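Local coordinates for biofilm-associated surface protein (Staphylococcus aureus, PDB 7C7U), which is a cell wall-anchored surface protein of the bacterium that takes part in biofilm formation and probably assembles into functional amyloid in a calcium-modulated way, at residues A[33-38]-A[70-75]; A[196-201]-A[365-370]. All coordinates share one frame; numbering follows the deposited sequence.

Contact 1: A[33-38]-A[70-75]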
loop_
_atom_site.group_PDB
_atom_site.type_symbol
_atom_site.label_atom_id
_atom_site.label_comp_id
_atom_site.label_asym_id
_atom_site.label_seq_id
_atom_site.Cartn_x
_atom_site.Cartn_y
_atom_site.Cartn_z
ATOM N N ALA A 33 -5.726 21.025 -2.380
ATOM C CA ALA A 33 -5.704 20.751 -3.805
ATOM C C ALA A 33 -4.398 20.040 -4.181
ATOM O O ALA A 33 -3.488 19.857 -3.362
ATOM C CB ALA A 33 -5.889 22.045 -4.593
ATOM N N SER A 34 -4.287 19.653 -5.446
ATOM C CA SER A 34 -3.071 18.994 -5.901
ATOM C C SER A 34 -1.922 19.994 -5.950
ATOM O O SER A 34 -2.081 21.134 -6.390
ATOM C CB SER A 34 -3.281 18.361 -7.277
ATOM O OG SER A 34 -2.400 17.267 -7.485
ATOM N N MET A 35 -0.768 19.564 -5.471
ATOM C CA MET A 35 0.442 20.352 -5.580
ATOM C C MET A 35 1.113 20.037 -6.906
ATOM O O MET A 35 0.938 18.950 -7.452
ATOM C CB MET A 35 1.359 20.034 -4.410
ATOM C CG MET A 35 0.730 20.421 -3.098
ATOM S SD MET A 35 2.052 20.888 -2.017
ATOM C CE MET A 35 2.966 21.887 -3.153
ATOM N N LEU A 36 1.830 21.017 -7.458
ATOM C CA LEU A 36 2.454 20.876 -8.772
ATOM C C LEU A 36 3.932 21.229 -8.670
ATOM O O LEU A 36 4.280 22.398 -8.495
ATOM C CB LEU A 36 1.778 21.772 -9.809
ATOM C CG LEU A 36 0.690 21.190 -10.711
ATOM C CD1 LEU A 36 -0.499 20.669 -9.912
ATOM C CD2 LEU A 36 0.242 22.217 -11.783
ATOM N N PHE A 37 4.790 20.229 -8.814
ATOM C CA PHE A 37 6.232 20.401 -8.850
ATOM C C PHE A 37 6.648 20.674 -10.291
ATOM O O PHE A 37 6.349 19.882 -11.187
ATOM C CB PHE A 37 6.896 19.142 -8.282
ATOM C CG PHE A 37 8.387 19.181 -8.260
ATOM C CD1 PHE A 37 9.069 20.026 -7.398
ATOM C CD2 PHE A 37 9.114 18.338 -9.088
ATOM C CE1 PHE A 37 10.463 20.047 -7.376
ATOM C CE2 PHE A 37 10.491 18.330 -9.071
ATOM C CZ PHE A 37 11.175 19.195 -8.216
ATOM N N ASP A 38 7.310 21.805 -10.519
ATOM C CA ASP A 38 7.574 22.332 -11.860
ATOM C C ASP A 38 9.079 22.541 -12.019
ATOM O O ASP A 38 9.570 23.679 -11.907
ATOM C CB ASP A 38 6.769 23.630 -12.037
ATOM C CG ASP A 38 6.945 24.288 -13.390
ATOM O OD1 ASP A 38 7.561 23.711 -14.303
ATOM O OD2 ASP A 38 6.419 25.412 -13.555
ATOM N N TYR A 70 0.483 19.659 8.714
ATOM C CA TYR A 70 0.573 19.231 7.326
ATOM C C TYR A 70 1.868 19.737 6.707
ATOM O O TYR A 70 2.195 20.925 6.807
ATOM C CB TYR A 70 -0.643 19.708 6.537
ATOM C CG TYR A 70 -1.909 19.013 6.971
ATOM C CD1 TYR A 70 -2.087 17.665 6.734
ATOM C CD2 TYR A 70 -2.914 19.703 7.640
ATOM C CE1 TYR A 70 -3.230 17.016 7.133
ATOM C CE2 TYR A 70 -4.077 19.055 8.051
ATOM C CZ TYR A 70 -4.225 17.714 7.791
ATOM O OH TYR A 70 -5.360 17.043 8.185
ATOM N N LYS A 71 2.590 18.831 6.055
ATOM C CA LYS A 71 3.917 19.088 5.525
ATOM C C LYS A 71 3.922 18.928 4.012
ATOM O O LYS A 71 3.078 18.244 3.436
ATOM C CB LYS A 71 4.942 18.119 6.128
ATOM C CG LYS A 71 4.841 17.940 7.641
ATOM C CD LYS A 71 5.805 18.890 8.328
ATOM C CE LYS A 71 5.626 18.882 9.834
ATOM N NZ LYS A 71 6.251 20.096 10.443
ATOM N N ILE A 72 4.895 19.563 3.370
ATOM C CA ILE A 72 5.145 19.372 1.947
ATOM C C ILE A 72 6.284 18.369 1.813
ATOM O O ILE A 72 7.355 18.552 2.402
ATOM C CB ILE A 72 5.477 20.704 1.262
ATOM C CG1 ILE A 72 4.256 21.624 1.291
ATOM C CG2 ILE A 72 5.957 20.483 -0.161
ATOM C CD1 ILE A 72 4.598 23.024 0.826
ATOM N N ASP A 73 6.050 17.292 1.072
ATOM C CA ASP A 73 7.046 16.243 0.893
ATOM C C ASP A 73 7.442 16.153 -0.568
ATOM O O ASP A 73 6.578 16.055 -1.447
ATOM C CB ASP A 73 6.542 14.876 1.374
ATOM C CG ASP A 73 6.736 14.700 2.845
ATOM O OD1 ASP A 73 6.995 15.729 3.492
ATOM O OD2 ASP A 73 6.683 13.555 3.357
ATOM N N LEU A 74 8.744 16.187 -0.809
ATOM C CA LEU A 74 9.317 16.034 -2.135
ATOM C C LEU A 74 10.182 14.787 -2.142
ATOM O O LEU A 74 11.169 14.714 -1.404
ATOM C CB LEU A 74 10.147 17.250 -2.509
ATOM C CG LEU A 74 10.913 17.160 -3.817
ATOM C CD1 LEU A 74 9.970 16.897 -4.967
ATOM C CD2 LEU A 74 11.653 18.492 -4.053
ATOM N N LYS A 75 9.838 13.836 -3.002
ATOM C CA LYS A 75 10.540 12.557 -3.090
ATOM C C LYS A 75 11.214 12.450 -4.446
ATOM O O LYS A 75 10.543 12.535 -5.477
ATOM C CB LYS A 75 9.571 11.396 -2.892
ATOM C CG LYS A 75 10.197 10.031 -3.111
ATOM C CD LYS A 75 9.239 8.910 -2.718
ATOM C CE LYS A 75 9.732 7.579 -3.263
ATOM N NZ LYS A 75 11.120 7.217 -2.818
#
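Two strands of the same curled, mixed beta-sheet, 36-39 and 70-76, face each other across its apolar interior, and Phe37 and Leu74 make the closer of the two side-chain meetings. Leu74 CD1 stands over the middle of one face of the Phe37 ring, 4.0 Å from the ring centroid and 10° off the normal, a CH-pi contact. Its other methyl, CD2, approaches Phe37 CE1 from above, 3.9 Å away. The forked end of a leucine suits this place: one branch sits over the centre of the face while the other stays above the plane, out beyond the CE1 edge. Phe37 leaves its backbone toward 70-75, and a chi1 of 180° puts the ring beneath Leu74 CD1. The strands are not hydrogen-bonded neighbours: 36-39 pairs with 52-61, whereas 70-76 runs between 113-117 and 163-171, and the CA atoms of Phe37 and Leu74 lie 8.6 Å apart. Two residues earlier on both strands, Met35 bends at chi2 and chi3 to bring SD within 4.0 Å of Ile72 CG1, the two side chains crossing at about a right angle. A flexible thioether fits well beside the rigid, beta-branched Ile72. Phe126 touches both, and His165 meets the Phe37 ring edge-to-face.

Contact 2: A[196-201]-A[365-370]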
loop_
_atom_site.group_PDB
_atom_site.type_symbol
_atom_site.label_atom_id
_atom_site.label_comp_id
_atom_site.label_asym_id
_atom_site.label_seq_id
_atom_site.Cartn_x
_atom_site.Cartn_y
_atom_site.Cartn_z
ATOM N N VAL A 196 10.834 16.850 -25.469
ATOM C CA VAL A 196 11.743 17.995 -25.534
ATOM C C VAL A 196 11.485 18.819 -26.793
ATOM O O VAL A 196 11.480 20.061 -26.750
ATOM C CB VAL A 196 13.209 17.515 -25.462
ATOM C CG1 VAL A 196 14.178 18.608 -25.978
ATOM C CG2 VAL A 196 13.562 17.114 -24.047
ATOM N N ASN A 197 11.261 18.150 -27.933
ATOM C CA ASN A 197 10.942 18.884 -29.158
ATOM C C ASN A 197 9.634 19.654 -29.021
ATOM O O ASN A 197 9.471 20.732 -29.612
ATOM C CB ASN A 197 10.874 17.934 -30.354
ATOM C CG ASN A 197 12.233 17.352 -30.719
ATOM O OD1 ASN A 197 13.257 17.744 -30.161
ATOM N ND2 ASN A 197 12.246 16.407 -31.656
ATOM N N LEU A 198 8.671 19.089 -28.290
ATOM C CA LEU A 198 7.407 19.781 -28.067
ATOM C C LEU A 198 7.617 21.033 -27.230
ATOM O O LEU A 198 7.135 22.123 -27.585
ATOM C CB LEU A 198 6.401 18.826 -27.396
ATOM C CG LEU A 198 5.674 17.879 -28.355
ATOM C CD1 LEU A 198 5.232 16.598 -27.613
ATOM C CD2 LEU A 198 4.467 18.587 -28.977
ATOM N N GLU A 199 8.354 20.901 -26.116
ATOM C CA GLU A 199 8.677 22.051 -25.276
ATOM C C GLU A 199 9.425 23.129 -26.046
ATOM O O GLU A 199 9.364 24.316 -25.680
ATOM C CB GLU A 199 9.533 21.616 -24.097
ATOM C CG GLU A 199 8.770 20.858 -23.035
ATOM C CD GLU A 199 8.380 21.760 -21.892
ATOM O OE1 GLU A 199 9.285 22.447 -21.350
ATOM O OE2 GLU A 199 7.173 21.801 -21.553
ATOM N N ASN A 200 10.147 22.734 -27.090
ATOM C CA ASN A 200 10.907 23.671 -27.901
ATOM C C ASN A 200 10.143 24.146 -29.144
ATOM O O ASN A 200 10.719 24.847 -29.978
ATOM C CB ASN A 200 12.255 23.036 -28.262
ATOM C CG ASN A 200 13.210 23.019 -27.075
ATOM O OD1 ASN A 200 13.221 23.954 -26.281
ATOM N ND2 ASN A 200 14.006 21.955 -26.940
ATOM N N ASN A 201 8.855 23.820 -29.274
ATOM C CA ASN A 201 8.047 24.303 -30.401
ATOM C C ASN A 201 6.683 24.783 -29.910
ATOM O O ASN A 201 5.639 24.393 -30.427
ATOM C CB ASN A 201 7.911 23.222 -31.471
ATOM C CG ASN A 201 7.024 23.644 -32.641
ATOM O OD1 ASN A 201 7.066 24.798 -33.089
ATOM N ND2 ASN A 201 6.188 22.713 -33.123
ATOM N N ALA A 365 2.374 10.660 -19.853
ATOM C CA ALA A 365 2.421 12.082 -20.230
ATOM C C ALA A 365 1.121 12.484 -20.916
ATOM O O ALA A 365 0.446 11.660 -21.549
ATOM C CB ALA A 365 3.624 12.406 -21.140
ATOM N N GLY A 366 0.793 13.776 -20.809
ATOM C CA GLY A 366 -0.366 14.341 -21.478
ATOM C C GLY A 366 -0.073 15.792 -21.814
ATOM O O GLY A 366 0.707 16.451 -21.126
ATOM N N TYR A 367 -0.660 16.272 -22.900
ATOM C CA TYR A 367 -0.420 17.649 -23.351
ATOM C C TYR A 367 -1.448 18.008 -24.411
ATOM O O TYR A 367 -2.031 17.136 -25.061
ATOM C CB TYR A 367 1.017 17.847 -23.895
ATOM C CG TYR A 367 1.408 16.913 -25.026
ATOM C CD1 TYR A 367 1.863 15.605 -24.763
ATOM C CD2 TYR A 367 1.336 17.322 -26.348
ATOM C CE1 TYR A 367 2.222 14.760 -25.799
ATOM C CE2 TYR A 367 1.686 16.479 -27.388
ATOM C CZ TYR A 367 2.138 15.201 -27.102
ATOM O OH TYR A 367 2.474 14.363 -28.138
ATOM N N LEU A 368 -1.672 19.316 -24.567
ATOM C CA LEU A 368 -2.532 19.868 -25.598
ATOM C C LEU A 368 -1.669 20.411 -26.733
ATOM O O LEU A 368 -0.590 20.963 -26.505
ATOM C CB LEU A 368 -3.418 21.003 -25.037
ATOM C CG LEU A 368 -4.505 20.533 -24.057
ATOM C CD1 LEU A 368 -4.997 21.659 -23.150
ATOM C CD2 LEU A 368 -5.646 19.952 -24.883
ATOM N N THR A 369 -2.175 20.287 -27.956
ATOM C CA THR A 369 -1.501 20.831 -29.129
ATOM C C THR A 369 -2.491 21.653 -29.933
ATOM O O THR A 369 -3.696 21.402 -29.902
ATOM C CB THR A 369 -0.929 19.744 -30.062
ATOM O OG1 THR A 369 -1.953 18.773 -30.335
ATOM C CG2 THR A 369 0.317 19.079 -29.455
ATOM N N ASP A 370 -1.979 22.642 -30.669
ATOM C CA ASP A 370 -2.881 23.376 -31.543
ATOM C C ASP A 370 -3.125 22.558 -32.811
ATOM O O ASP A 370 -2.600 21.448 -32.976
ATOM C CB ASP A 370 -2.339 24.787 -31.834
ATOM C CG ASP A 370 -1.052 24.803 -32.660
ATOM O OD1 ASP A 370 -0.696 23.794 -33.291
ATOM O OD2 ASP A 370 -0.395 25.883 -32.695
#
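Leu198, near the C-terminal end of helix 193-199, packs against Tyr367 and Thr369 of strand 359-369, an inner strand of a four-stranded antiparallel sheet. This is helix-on-sheet packing carried by one leucine, and it joins parts of the chain more than 160 residues apart.

The principal interaction is a CH-pi contact. Leu198 CD1 lies over a face of the Tyr367 ring, 3.8 Å from the centroid and 29° off the normal. That displacement carries the methyl toward the phenol end, where Leu198 CD1 comes within 3.4 Å of Tyr367 CZ, a tight approach. The second branch overhangs the ring's CE2 edge, Leu198 CD2 lying 3.8 Å from Tyr367 CE2. Leucine suits the position because one methyl can sit on the face and the other beyond its edge, and tyrosine offers a broad aromatic surface while keeping a polar hydroxyl at its far end. A chi1 of 56°, with CG between the backbone N and the carbonyl carbon, brings the Tyr367 ring round with a face turned to Leu198 CD1.

Apolar contact beyond the ring is slight: Thr369 CG2 lies 4.2 Å from Leu198 CD2 and also at the edge of the Tyr367 ring, in its plane. Threonine serves both surroundings, since its OG1 is hydrogen-bonded to Asn254 ND2; the same amide nitrogen also bonds Tyr367 O, which ties this part of the strand to 252-257.

Polar partners lie outside the two segments. Glu199 OE1 forms a salt bridge with Lys41 NZ, and Asp370 OD2 is hydrogen-bonded to Ser203 OG just beyond the helix segment. Where the helix ends, Asn200 leaves helical geometry, and the backbone bond from Asn201 N to Leu198 O measures 2.9 Å.

In the fold
Both segments of contact 1 come before either segment of contact 2 along the chain. The centres of the two contacts are 24 Å apart and their nearest atoms about 7 Å apart. They share no strand: contact 1 lies inside the curled mixed sheet formed by the first part of the chain, while contact 2 sets helix 193-199, which follows strand 183-187 of that sheet, against the four-stranded antiparallel sheet containing 359-369. Contact 1 thus packs the interior of the first sheet, and contact 2 joins the chain leaving it to a later sheet. A calcium site that includes Asp77 adjoins strand 70-76 of contact 1; the cluster of four calcium sites from Asp389 onward follows contact 2.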